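Local coordinates for protein putative NADPH:quinone reductase (Bacillus thuringiensis, PDB 3GMS) that probably reduces quinones with NADPH as a member of the medium-chain dehydrogenase/reductase superfamily, although its function has not been established, at residues Ser47-Ile52 / Val316-Glu321; Ser303-Glu306 / Lys311-Val314; Pro43-Asp48 / Met125-Leu130; Trp133-Glu138 / Leu240-Leu245. All coordinates share one frame; numbering follows the deposited sequence. Where two conformers were deposited one is given.

Contact 1: Ser47-Ile52 / Val316-Glu321; sequences SDLIPI and VVQSAE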
loop_
_atom_site.group_PDB
_atom_site.type_symbol
_atom_site.label_atom_id
_atom_site.label_comp_id
_atom_site.label_asym_id
_atom_site.label_seq_id
_atom_site.Cartn_x
_atom_site.Cartn_y
_atom_site.Cartn_z
ATOM N N SER A 47 -3.915 5.841 0.744
ATOM C CA SER A 47 -2.620 6.466 1.002
ATOM C C SER A 47 -2.186 7.511 -0.047
ATOM O O SER A 47 -1.296 8.341 0.213
ATOM C CB SER A 47 -1.507 5.392 1.140
ATOM O OG SER A 47 -1.465 4.603 -0.037
ATOM N N ASP A 48 -2.822 7.506 -1.211
ATOM C CA ASP A 48 -2.589 8.570 -2.210
ATOM C C ASP A 48 -3.281 9.862 -1.746
ATOM O O ASP A 48 -2.906 10.955 -2.173
ATOM C CB ASP A 48 -3.197 8.242 -3.574
ATOM C CG ASP A 48 -2.541 7.080 -4.253
ATOM O OD1 ASP A 48 -1.296 7.035 -4.249
ATOM O OD2 ASP A 48 -3.267 6.251 -4.853
ATOM N N LEU A 49 -4.346 9.731 -0.966
ATOM C CA LEU A 49 -5.095 10.933 -0.544
ATOM C C LEU A 49 -4.503 11.697 0.638
ATOM O O LEU A 49 -4.689 12.922 0.761
ATOM C CB LEU A 49 -6.544 10.579 -0.231
ATOM C CG LEU A 49 -7.301 9.841 -1.322
ATOM C CD1 LEU A 49 -8.753 9.619 -0.867
ATOM C CD2 LEU A 49 -7.218 10.610 -2.629
ATOM N N ILE A 50 -3.835 10.982 1.531
ATOM C CA ILE A 50 -3.230 11.591 2.720
ATOM C C ILE A 50 -2.330 12.812 2.388
ATOM O O ILE A 50 -2.470 13.875 3.022
ATOM C CB ILE A 50 -2.479 10.517 3.570
ATOM C CG1 ILE A 50 -3.476 9.467 4.075
ATOM C CG2 ILE A 50 -1.726 11.188 4.759
ATOM C CD1 ILE A 50 -2.838 8.347 4.920
ATOM N N PRO A 51 -1.429 12.701 1.384
ATOM C CA PRO A 51 -0.625 13.900 1.127
ATOM C C PRO A 51 -1.434 15.118 0.667
ATOM O O PRO A 51 -1.001 16.260 0.893
ATOM C CB PRO A 51 0.324 13.490 -0.006
ATOM C CG PRO A 51 0.141 11.998 -0.197
ATOM C CD PRO A 51 -0.903 11.491 0.725
ATOM N N ILE A 52 -2.576 14.884 0.010
ATOM C CA ILE A 52 -3.373 15.970 -0.511
ATOM C C ILE A 52 -3.859 16.798 0.676
ATOM O O ILE A 52 -3.923 18.004 0.583
ATOM C CB ILE A 52 -4.576 15.485 -1.345
ATOM C CG1 ILE A 52 -4.082 14.586 -2.495
ATOM C CG2 ILE A 52 -5.355 16.685 -1.907
ATOM C CD1 ILE A 52 -5.216 13.866 -3.245
ATOM N N VAL A 316 -16.172 8.404 -4.362
ATOM C CA VAL A 316 -16.512 6.993 -4.156
ATOM C C VAL A 316 -15.564 6.371 -3.124
ATOM O O VAL A 316 -16.001 5.687 -2.177
ATOM C CB VAL A 316 -16.494 6.217 -5.507
ATOM C CG1 VAL A 316 -16.657 4.693 -5.297
ATOM C CG2 VAL A 316 -17.592 6.748 -6.447
ATOM N N VAL A 317 -14.269 6.626 -3.280
ATOM C CA VAL A 317 -13.260 6.074 -2.357
ATOM C C VAL A 317 -13.476 6.550 -0.918
ATOM O O VAL A 317 -13.348 5.775 0.010
ATOM C CB VAL A 317 -11.822 6.375 -2.829
ATOM C CG1 VAL A 317 -10.798 5.869 -1.815
ATOM C CG2 VAL A 317 -11.597 5.697 -4.170
ATOM N N GLN A 318 -13.834 7.813 -0.752
ATOM C CA GLN A 318 -14.041 8.379 0.576
ATOM C C GLN A 318 -15.409 8.076 1.186
ATOM O O GLN A 318 -15.609 8.318 2.363
ATOM C CB GLN A 318 -13.820 9.882 0.536
ATOM C CG GLN A 318 -12.474 10.217 -0.016
ATOM C CD GLN A 318 -11.946 11.522 0.462
ATOM O OE1 GLN A 318 -12.318 12.584 -0.040
ATOM N NE2 GLN A 318 -11.031 11.461 1.417
ATOM N N SER A 319 -16.324 7.530 0.394
ATOM C CA SER A 319 -17.714 7.302 0.803
ATOM C C SER A 319 -17.847 6.221 1.891
ATOM O O SER A 319 -17.194 5.179 1.820
ATOM C CB SER A 319 -18.554 6.945 -0.430
ATOM O OG SER A 319 -19.811 6.393 -0.081
ATOM N N ALA A 320 -18.684 6.479 2.899
ATOM C CA ALA A 320 -18.900 5.516 4.000
ATOM C C ALA A 320 -19.673 4.271 3.544
ATOM O O ALA A 320 -19.529 3.189 4.119
ATOM C CB ALA A 320 -19.595 6.187 5.174
ATOM N N GLU A 321 -20.480 4.431 2.502
ATOM C CA GLU A 321 -21.251 3.330 1.928
ATOM C C GLU A 321 -20.458 2.508 0.922
ATOM O O GLU A 321 -20.947 1.489 0.446
ATOM C CB GLU A 321 -22.536 3.860 1.267
ATOM C CG GLU A 321 -23.784 3.829 2.159
ATOM C CD GLU A 321 -23.553 4.438 3.543
ATOM O OE1 GLU A 321 -23.018 5.572 3.632
ATOM O OE2 GLU A 321 -23.911 3.781 4.550
#
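L49 and Q318 mark the closest approach of the two backbones, their CA atoms 9.4 Å apart, where the short, weakly bonded helix 46-49 faces the last turn of helix 310-318. Helix 46-49 belongs to the GroES-like domain found in medium-chain dehydrogenases and reductases, and helix 310-318, from much later in the chain but joined to the same mixed sheet through strand 326-330, meets it through side chains alone. L49 carries one side of the interface. Its CB points at the opposing helix, and with CG anti to the carbonyl carbon (chi1 -53°) and an extended chi2 of -178° the branch reaches straight across, so that methyl CD1 does all the touching. The CB bond of Q318 is not aimed at L49, but its extended chain carries the amide end nearer: it passes obliquely beside the leucine, and the aliphatic CG lies 3.9 Å from CD1 of L49. The terminal amide comes nearer still, NE2 of Q318 being 3.7 Å from the same methyl, which is van der Waals packing of an amide against a hydrocarbon and offers NE2 no acceptor. Q318 lies at the exposed border, whereas L49 is buried and also touches W99. V317, one residue earlier, points inward; its side chain is further packed against I44 and V327. Beyond Q318 the helix ends, with the backbone N of S319 bonded to O of V316. The apolar touch is the longer one, CG1 of V317 standing 4.4 Å from CD1 of L49.

Contact 2: Ser303-Glu306 / Lys311-Val314; sequences STYE and KAAV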
loop_
_atom_site.group_PDB
_atom_site.type_symbol
_atom_site.label_atom_id
_atom_site.label_comp_id
_atom_site.label_asym_id
_atom_site.label_seq_id
_atom_site.Cartn_x
_atom_site.Cartn_y
_atom_site.Cartn_z
ATOM N N SER A 303 -14.665 -0.052 -9.616
ATOM C CA SER A 303 -15.152 0.821 -10.667
ATOM C C SER A 303 -13.958 1.513 -11.288
ATOM O O SER A 303 -12.860 1.477 -10.710
ATOM C CB SER A 303 -16.189 1.854 -10.135
ATOM O OG SER A 303 -15.728 2.609 -9.010
ATOM N N THR A 304 -14.183 2.102 -12.464
ATOM C CA THR A 304 -13.141 2.727 -13.286
ATOM C C THR A 304 -13.594 4.104 -13.796
ATOM O O THR A 304 -14.789 4.291 -14.181
ATOM C CB THR A 304 -12.772 1.819 -14.480
ATOM O OG1 THR A 304 -13.943 1.534 -15.289
ATOM C CG2 THR A 304 -12.162 0.501 -13.977
ATOM N N TYR A 305 -12.656 5.063 -13.818
ATOM C CA TYR A 305 -12.962 6.438 -14.188
ATOM C C TYR A 305 -11.825 6.944 -15.016
ATOM O O TYR A 305 -10.643 6.614 -14.751
ATOM C CB TYR A 305 -13.048 7.316 -12.931
ATOM C CG TYR A 305 -14.267 7.003 -12.101
ATOM C CD1 TYR A 305 -15.439 7.721 -12.310
ATOM C CD2 TYR A 305 -14.259 5.994 -11.126
ATOM C CE1 TYR A 305 -16.570 7.457 -11.567
ATOM C CE2 TYR A 305 -15.425 5.697 -10.382
ATOM C CZ TYR A 305 -16.564 6.472 -10.621
ATOM O OH TYR A 305 -17.748 6.275 -9.930
ATOM N N GLU A 306 -12.151 7.772 -15.991
ATOM C CA GLU A 306 -11.124 8.462 -16.732
ATOM C C GLU A 306 -10.469 9.515 -15.843
ATOM O O GLU A 306 -11.107 10.092 -14.947
ATOM C CB GLU A 306 -11.729 9.091 -17.984
ATOM C CG GLU A 306 -12.356 8.041 -18.888
ATOM C CD GLU A 306 -11.312 7.323 -19.701
ATOM O OE1 GLU A 306 -10.275 7.951 -20.018
ATOM O OE2 GLU A 306 -11.534 6.145 -20.034
ATOM N N LYS A 311 -12.459 13.722 -9.507
ATOM C CA LYS A 311 -13.230 14.124 -8.336
ATOM C C LYS A 311 -14.333 13.130 -7.994
ATOM O O LYS A 311 -14.515 12.799 -6.833
ATOM C CB LYS A 311 -13.800 15.529 -8.490
ATOM C CG LYS A 311 -12.713 16.583 -8.382
ATOM C CD LYS A 311 -13.328 17.977 -8.478
ATOM C CE LYS A 311 -12.329 19.029 -8.025
ATOM N NZ LYS A 311 -13.012 20.338 -7.727
ATOM N N ALA A 312 -15.036 12.646 -9.008
ATOM C CA ALA A 312 -16.127 11.661 -8.774
ATOM C C ALA A 312 -15.534 10.386 -8.192
ATOM O O ALA A 312 -16.074 9.783 -7.272
ATOM C CB ALA A 312 -16.887 11.368 -10.067
ATOM N N ALA A 313 -14.401 9.990 -8.734
ATOM C CA ALA A 313 -13.736 8.764 -8.286
ATOM C C ALA A 313 -13.319 8.844 -6.821
ATOM O O ALA A 313 -13.507 7.911 -6.041
ATOM C CB ALA A 313 -12.527 8.445 -9.209
ATOM N N VAL A 314 -12.754 9.985 -6.442
ATOM C CA VAL A 314 -12.287 10.160 -5.085
ATOM C C VAL A 314 -13.452 10.135 -4.120
ATOM O O VAL A 314 -13.355 9.492 -3.080
ATOM C CB VAL A 314 -11.354 11.411 -4.939
ATOM C CG1 VAL A 314 -11.084 11.695 -3.477
ATOM C CG2 VAL A 314 -10.032 11.130 -5.670
#
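A312 is the first residue of the 311-314 helical turn to meet the strand 303-306, and it does so through the ring of Y305. Its CB is directed at the strand and lies 4.2 Å from CE1 of Y305, an oblique apolar touch at the exposed border of the contact. A313 follows and makes the closer fit. Although its CB bond does not aim straight at the strand, the methyl settles over one face of the tyrosine, 4.0 Å from the ring centroid and 30° off the ring normal, which makes a CH-pi contact. The methyl is displaced toward the CG and CD2 side, with CB of A313 only 3.6 Å from CD2 of Y305, while CA of A313 lies above the middle of the same face. The tyrosine presents this face because CG is anti to the carbonyl carbon (chi1 -70°) and the ring is turned nearly perpendicular to the CA-CB-CG plane (chi2 -92°). Two successive small residues thus let the helix backbone come close to a flat ring, the CA atoms of Y305 and A313 being 6.4 Å apart. The contact joins the first strand and the helix of a beta-alpha-beta unit, in which strand 301-306 leads through helix 310-318 to strand 326-330. The two strands pair in parallel, Y305 sharing backbone hydrogen bonds with F328 and T330, and the helix packs against this pair, V316 touching both V327 and Y305.

Contact 3: Pro43-Asp48 / Met125-Leu130; sequences PINPSD and MYINPL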
loop_
_atom_site.group_PDB
_atom_site.type_symbol
_atom_site.label_atom_id
_atom_site.label_comp_id
_atom_site.label_asym_id
_atom_site.label_seq_id
_atom_site.Cartn_x
_atom_site.Cartn_y
_atom_site.Cartn_z
ATOM N N PRO A 43 -4.463 2.833 -9.366
ATOM C CA PRO A 43 -5.484 2.719 -8.334
ATOM C C PRO A 43 -5.596 4.070 -7.628
ATOM O O PRO A 43 -4.668 4.892 -7.672
ATOM C CB PRO A 43 -4.880 1.670 -7.390
ATOM C CG PRO A 43 -3.383 2.059 -7.354
ATOM C CD PRO A 43 -3.132 2.412 -8.872
ATOM N N ILE A 44 -6.736 4.300 -6.985
ATOM C CA ILE A 44 -6.843 5.354 -6.000
ATOM C C ILE A 44 -6.700 4.696 -4.634
ATOM O O ILE A 44 -7.632 4.078 -4.111
ATOM C CB ILE A 44 -8.169 6.126 -6.120
ATOM C CG1 ILE A 44 -8.187 6.834 -7.499
ATOM C CG2 ILE A 44 -8.290 7.151 -4.937
ATOM C CD1 ILE A 44 -9.523 7.541 -7.857
ATOM N N ASN A 45 -5.507 4.771 -4.070
ATOM C CA ASN A 45 -5.323 4.220 -2.736
ATOM C C ASN A 45 -5.655 5.279 -1.676
ATOM O O ASN A 45 -5.305 6.433 -1.843
ATOM C CB ASN A 45 -3.865 3.774 -2.524
ATOM C CG ASN A 45 -3.424 2.631 -3.483
ATOM O OD1 ASN A 45 -4.203 1.742 -3.798
ATOM N ND2 ASN A 45 -2.153 2.650 -3.895
ATOM N N PRO A 46 -6.289 4.876 -0.548
ATOM C CA PRO A 46 -6.381 5.813 0.584
ATOM C C PRO A 46 -5.053 6.514 0.913
ATOM O O PRO A 46 -5.053 7.708 1.272
ATOM C CB PRO A 46 -6.894 4.918 1.744
ATOM C CG PRO A 46 -7.770 3.911 1.059
ATOM C CD PRO A 46 -6.886 3.574 -0.218
ATOM N N SER A 47 -3.915 5.841 0.744
ATOM C CA SER A 47 -2.620 6.466 1.002
ATOM C C SER A 47 -2.186 7.511 -0.047
ATOM O O SER A 47 -1.296 8.341 0.213
ATOM C CB SER A 47 -1.507 5.392 1.140
ATOM O OG SER A 47 -1.465 4.603 -0.037
ATOM N N ASP A 48 -2.822 7.506 -1.211
ATOM C CA ASP A 48 -2.589 8.570 -2.210
ATOM C C ASP A 48 -3.281 9.862 -1.746
ATOM O O ASP A 48 -2.906 10.955 -2.173
ATOM C CB ASP A 48 -3.197 8.242 -3.574
ATOM C CG ASP A 48 -2.541 7.080 -4.253
ATOM O OD1 ASP A 48 -1.296 7.035 -4.249
ATOM O OD2 ASP A 48 -3.267 6.251 -4.853
ATOM N N MET A 125 0.508 -3.581 -7.586
ATOM C CA MET A 125 1.667 -4.391 -7.190
ATOM C C MET A 125 2.589 -3.762 -6.124
ATOM O O MET A 125 3.331 -4.478 -5.459
ATOM C CB MET A 125 2.500 -4.753 -8.434
ATOM C CG MET A 125 3.655 -5.809 -8.251
ATOM S SD MET A 125 3.055 -7.536 -8.093
ATOM C CE MET A 125 2.258 -7.728 -9.646
ATOM N N TYR A 126 2.534 -2.440 -5.977
ATOM C CA TYR A 126 3.541 -1.714 -5.203
ATOM C C TYR A 126 3.164 -1.525 -3.749
ATOM O O TYR A 126 3.657 -2.204 -2.885
ATOM C CB TYR A 126 3.827 -0.386 -5.888
ATOM C CG TYR A 126 4.816 0.560 -5.207
ATOM C CD1 TYR A 126 5.872 0.091 -4.382
ATOM C CD2 TYR A 126 4.721 1.928 -5.464
ATOM C CE1 TYR A 126 6.770 1.000 -3.805
ATOM C CE2 TYR A 126 5.613 2.843 -4.907
ATOM C CZ TYR A 126 6.637 2.362 -4.082
ATOM O OH TYR A 126 7.524 3.258 -3.520
ATOM N N ILE A 127 2.255 -0.612 -3.454
ATOM C CA ILE A 127 2.173 -0.130 -2.094
ATOM C C ILE A 127 1.776 -1.192 -1.049
ATOM O O ILE A 127 2.505 -1.392 -0.088
ATOM C CB ILE A 127 1.199 1.109 -2.006
ATOM C CG1 ILE A 127 1.802 2.303 -2.784
ATOM C CG2 ILE A 127 1.008 1.528 -0.557
ATOM C CD1 ILE A 127 3.079 2.852 -2.181
ATOM N N ASN A 128 0.634 -1.831 -1.239
ATOM C CA ASN A 128 0.183 -2.850 -0.295
ATOM C C ASN A 128 1.028 -4.151 -0.299
ATOM O O ASN A 128 1.389 -4.614 0.813
ATOM C CB ASN A 128 -1.325 -3.095 -0.440
ATOM C CG ASN A 128 -2.111 -1.863 -0.070
ATOM O OD1 ASN A 128 -1.762 -1.214 0.908
ATOM N ND2 ASN A 128 -3.112 -1.495 -0.870
ATOM N N PRO A 129 1.376 -4.708 -1.485
ATOM C CA PRO A 129 2.151 -5.949 -1.480
ATOM C C PRO A 129 3.552 -5.739 -0.952
ATOM O O PRO A 129 4.016 -6.541 -0.135
ATOM C CB PRO A 129 2.164 -6.389 -2.963
ATOM C CG PRO A 129 0.943 -5.777 -3.525
ATOM C CD PRO A 129 0.868 -4.417 -2.840
ATOM N N LEU A 130 4.240 -4.689 -1.412
ATOM C CA LEU A 130 5.576 -4.450 -0.883
ATOM C C LEU A 130 5.621 -4.195 0.645
ATOM O O LEU A 130 6.475 -4.734 1.325
ATOM C CB LEU A 130 6.284 -3.354 -1.656
ATOM C CG LEU A 130 7.778 -3.225 -1.469
ATOM C CD1 LEU A 130 8.548 -4.476 -1.889
ATOM C CD2 LEU A 130 8.209 -2.009 -2.285
#
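N45 and I127 meet at a slant, the amide of one directed at the branched carbon of the other. Both side chains point across the contact and both have their gamma branch anti to the carbonyl carbon (chi1 -63° for N45 and -66° for I127). ND2 of N45 thereby comes to 4.1 Å from CG1 of I127 and equally near its CB. The touch is van der Waals only, ND2 meeting carbon; the polar ends of the asparagine find partners elsewhere: ND2 is hydrogen-bonded to OE1 of E69, and OD1 accepts from NZ of K326. These two partners would hold the amide against rotation and fix which of its ends faces the isoleucine. A second touch comes from S47, whose hydroxyl stands between the backbone N and the carbonyl carbon (chi1 57°), placing OG 4.0 Å from the CG2 methyl of I127. The isoleucine therefore meets N45 and S47 with different branches. N128 closes up more loosely, its ND2 4.5 Å from OD1 of N45. Within 43-48 the turn is braced from inside: OD2 of D48 takes the backbone N of N45 at 2.8 Å, while the backbone N of D48 bonds to O of N45, which closes the turn. The contact sets the entry to helix 46-49, in the GroES-like domain, against the first turn of helix 127-139. N128 and P129 also pack on helix 156-168, while I44 bonds through its backbone to V327 of strand 326-330.

Contact 4: Trp133-Glu138 / Leu240-Leu245; sequences WVTCTE and LTIGLL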
loop_
_atom_site.group_PDB
_atom_site.type_symbol
_atom_site.label_atom_id
_atom_site.label_comp_id
_atom_site.label_asym_id
_atom_site.label_seq_id
_atom_site.Cartn_x
_atom_site.Cartn_y
_atom_site.Cartn_z
ATOM N N TRP A 133 4.863 -7.615 2.342
ATOM C CA TRP A 133 6.004 -8.525 2.167
ATOM C C TRP A 133 7.209 -8.152 3.031
ATOM O O TRP A 133 7.823 -9.024 3.690
ATOM C CB TRP A 133 6.467 -8.541 0.719
ATOM C CG TRP A 133 7.694 -9.438 0.509
ATOM C CD1 TRP A 133 8.979 -9.026 0.325
ATOM C CD2 TRP A 133 7.714 -10.863 0.468
ATOM N NE1 TRP A 133 9.809 -10.123 0.143
ATOM C CE2 TRP A 133 9.057 -11.259 0.242
ATOM C CE3 TRP A 133 6.727 -11.849 0.574
ATOM C CZ2 TRP A 133 9.445 -12.613 0.144
ATOM C CZ3 TRP A 133 7.110 -13.202 0.464
ATOM C CH2 TRP A 133 8.466 -13.559 0.251
ATOM N N VAL A 134 7.579 -6.877 2.962
ATOM C CA VAL A 134 8.696 -6.356 3.741
ATOM C C VAL A 134 8.486 -6.454 5.274
ATOM O O VAL A 134 9.369 -6.938 5.978
ATOM C CB VAL A 134 9.157 -4.965 3.252
ATOM C CG1 VAL A 134 10.232 -4.393 4.169
ATOM C CG2 VAL A 134 9.743 -5.075 1.836
ATOM N N THR A 135 7.338 -5.991 5.766
ATOM C CA THR A 135 7.046 -6.053 7.212
ATOM C C THR A 135 7.103 -7.516 7.689
ATOM O O THR A 135 7.731 -7.809 8.721
ATOM C CB THR A 135 5.703 -5.348 7.605
ATOM O OG1 THR A 135 4.628 -5.892 6.822
ATOM C CG2 THR A 135 5.775 -3.785 7.352
ATOM N N CYS A 136 6.514 -8.445 6.920
ATOM C CA CYS A 136 6.568 -9.882 7.260
ATOM C C CYS A 136 7.982 -10.485 7.196
ATOM O O CYS A 136 8.385 -11.221 8.099
ATOM C CB CYS A 136 5.608 -10.729 6.389
ATOM S SG CYS A 136 3.851 -10.461 6.812
ATOM N N THR A 137 8.744 -10.176 6.167
ATOM C CA THR A 137 9.960 -10.940 5.954
ATOM C C THR A 137 11.211 -10.264 6.492
ATOM O O THR A 137 12.247 -10.932 6.683
ATOM C CB THR A 137 10.158 -11.294 4.482
ATOM O OG1 THR A 137 10.301 -10.106 3.675
ATOM C CG2 THR A 137 8.976 -12.161 3.981
ATOM N N GLU A 138 11.131 -8.950 6.696
ATOM C CA GLU A 138 12.305 -8.189 7.094
ATOM C C GLU A 138 12.120 -7.495 8.407
ATOM O O GLU A 138 12.903 -7.731 9.343
ATOM C CB GLU A 138 12.730 -7.220 5.981
ATOM C CG GLU A 138 13.197 -7.946 4.746
ATOM C CD GLU A 138 13.935 -7.049 3.757
ATOM O OE1 GLU A 138 14.370 -5.923 4.126
ATOM O OE2 GLU A 138 14.077 -7.491 2.598
ATOM N N LEU A 240 4.467 -3.049 15.500
ATOM C CA LEU A 240 4.847 -2.196 14.359
ATOM C C LEU A 240 3.656 -1.348 13.891
ATOM O O LEU A 240 2.566 -1.886 13.684
ATOM C CB LEU A 240 5.374 -3.081 13.235
ATOM C CG LEU A 240 5.986 -2.424 11.996
ATOM C CD1 LEU A 240 7.357 -1.794 12.371
ATOM C CD2 LEU A 240 6.157 -3.482 10.924
ATOM N N THR A 241 3.820 -0.034 13.726
ATOM C CA THR A 241 2.706 0.725 13.180
ATOM C C THR A 241 2.949 0.961 11.690
ATOM O O THR A 241 4.110 1.150 11.256
ATOM C CB THR A 241 2.422 2.054 13.885
ATOM O OG1 THR A 241 3.526 2.935 13.701
ATOM C CG2 THR A 241 2.214 1.864 15.365
ATOM N N ILE A 242 1.875 0.899 10.908
ATOM C CA ILE A 242 1.995 1.193 9.456
ATOM C C ILE A 242 1.060 2.301 9.006
ATOM O O ILE A 242 1.137 2.766 7.845
ATOM C CB ILE A 242 1.774 -0.057 8.565
ATOM C CG1 ILE A 242 0.404 -0.703 8.801
ATOM C CG2 ILE A 242 2.957 -1.033 8.661
ATOM C CD1 ILE A 242 0.021 -1.746 7.700
ATOM N N GLY A 243 0.184 2.725 9.910
ATOM C CA GLY A 243 -0.825 3.740 9.598
ATOM C C GLY A 243 -1.390 4.359 10.863
ATOM O O GLY A 243 -1.120 3.879 11.970
ATOM N N LEU A 244 -2.179 5.418 10.691
ATOM C CA LEU A 244 -2.749 6.165 11.819
ATOM C C LEU A 244 -4.186 6.601 11.541
ATOM O O LEU A 244 -4.532 7.794 11.608
ATOM C CB LEU A 244 -1.842 7.366 12.161
ATOM C CG LEU A 244 -1.993 7.944 13.581
ATOM C CD1 LEU A 244 -1.421 6.973 14.572
ATOM C CD2 LEU A 244 -1.372 9.366 13.722
ATOM N N LEU A 245 -5.047 5.637 11.252
ATOM C CA LEU A 245 -6.416 5.952 10.829
ATOM C C LEU A 245 -7.175 6.786 11.848
ATOM O O LEU A 245 -8.036 7.570 11.481
ATOM C CB LEU A 245 -7.217 4.682 10.537
ATOM C CG LEU A 245 -6.836 3.884 9.285
ATOM C CD1 LEU A 245 -7.672 2.616 9.204
ATOM C CD2 LEU A 245 -6.992 4.745 8.015
#
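T135 and L240 form the tight part of this contact, where helix 127-139 lies against the end of strand 237-241 in the parallel sheet of the Rossmann-type nucleotide-binding domain. The methyl CG2 of T135 lies 3.6 Å from CD2 of L240, the two side chains passing each other at a slant, and CB of T135 is 3.8 Å from the same methyl. The threonine turns its carbon branch to the strand because CG2 is anti to the carbonyl carbon, which puts OG1 between the backbone N and that carbon (chi1 55°). The leucine answers with CG anti to its backbone N (chi1 -173°), sending CD2 toward the helix. Packing is looser at I242, partly exposed and just past the strand end: its CG2 approaches CG2 of T135 at 4.2 Å, the side chains at about a right angle. Here the chain leaves the sheet. T135 is also touched by F161 of helix 156-168, I218 of strand 214-219 and F266. Its hydroxyl turns back to its own helix, hydrogen-bonded to O of T131 and also to O of A132. With the polar group satisfied inside the helix, the face that T135 gives the strand is purely hydrocarbon, and the contact rests on methyl packing without any polar bond between the segments.

From the N terminus, residues 43-52 start two loops. The shorter closes at contact 3, where 43-48 meets 125-130 and brings the GroES-like domain to the start of helix 127-139. That helix continues directly into contact 4, whose loop runs from 133-138 to 240-245 and spans much of the nucleotide-binding domain before closing on its parallel sheet. Contacts 3 and 4 are therefore in series. Contact 2 is a short local loop between strand 301-306 and helix 310-318. The same helix ends in contact 1, which returns to 47-52 and encloses contacts 2 and 4. I44 touches residues of both contacts 1 and 2, joining them to contact 3, whereas contact 4 is tied to contact 3 through helix 127-139 and touches none of them across space.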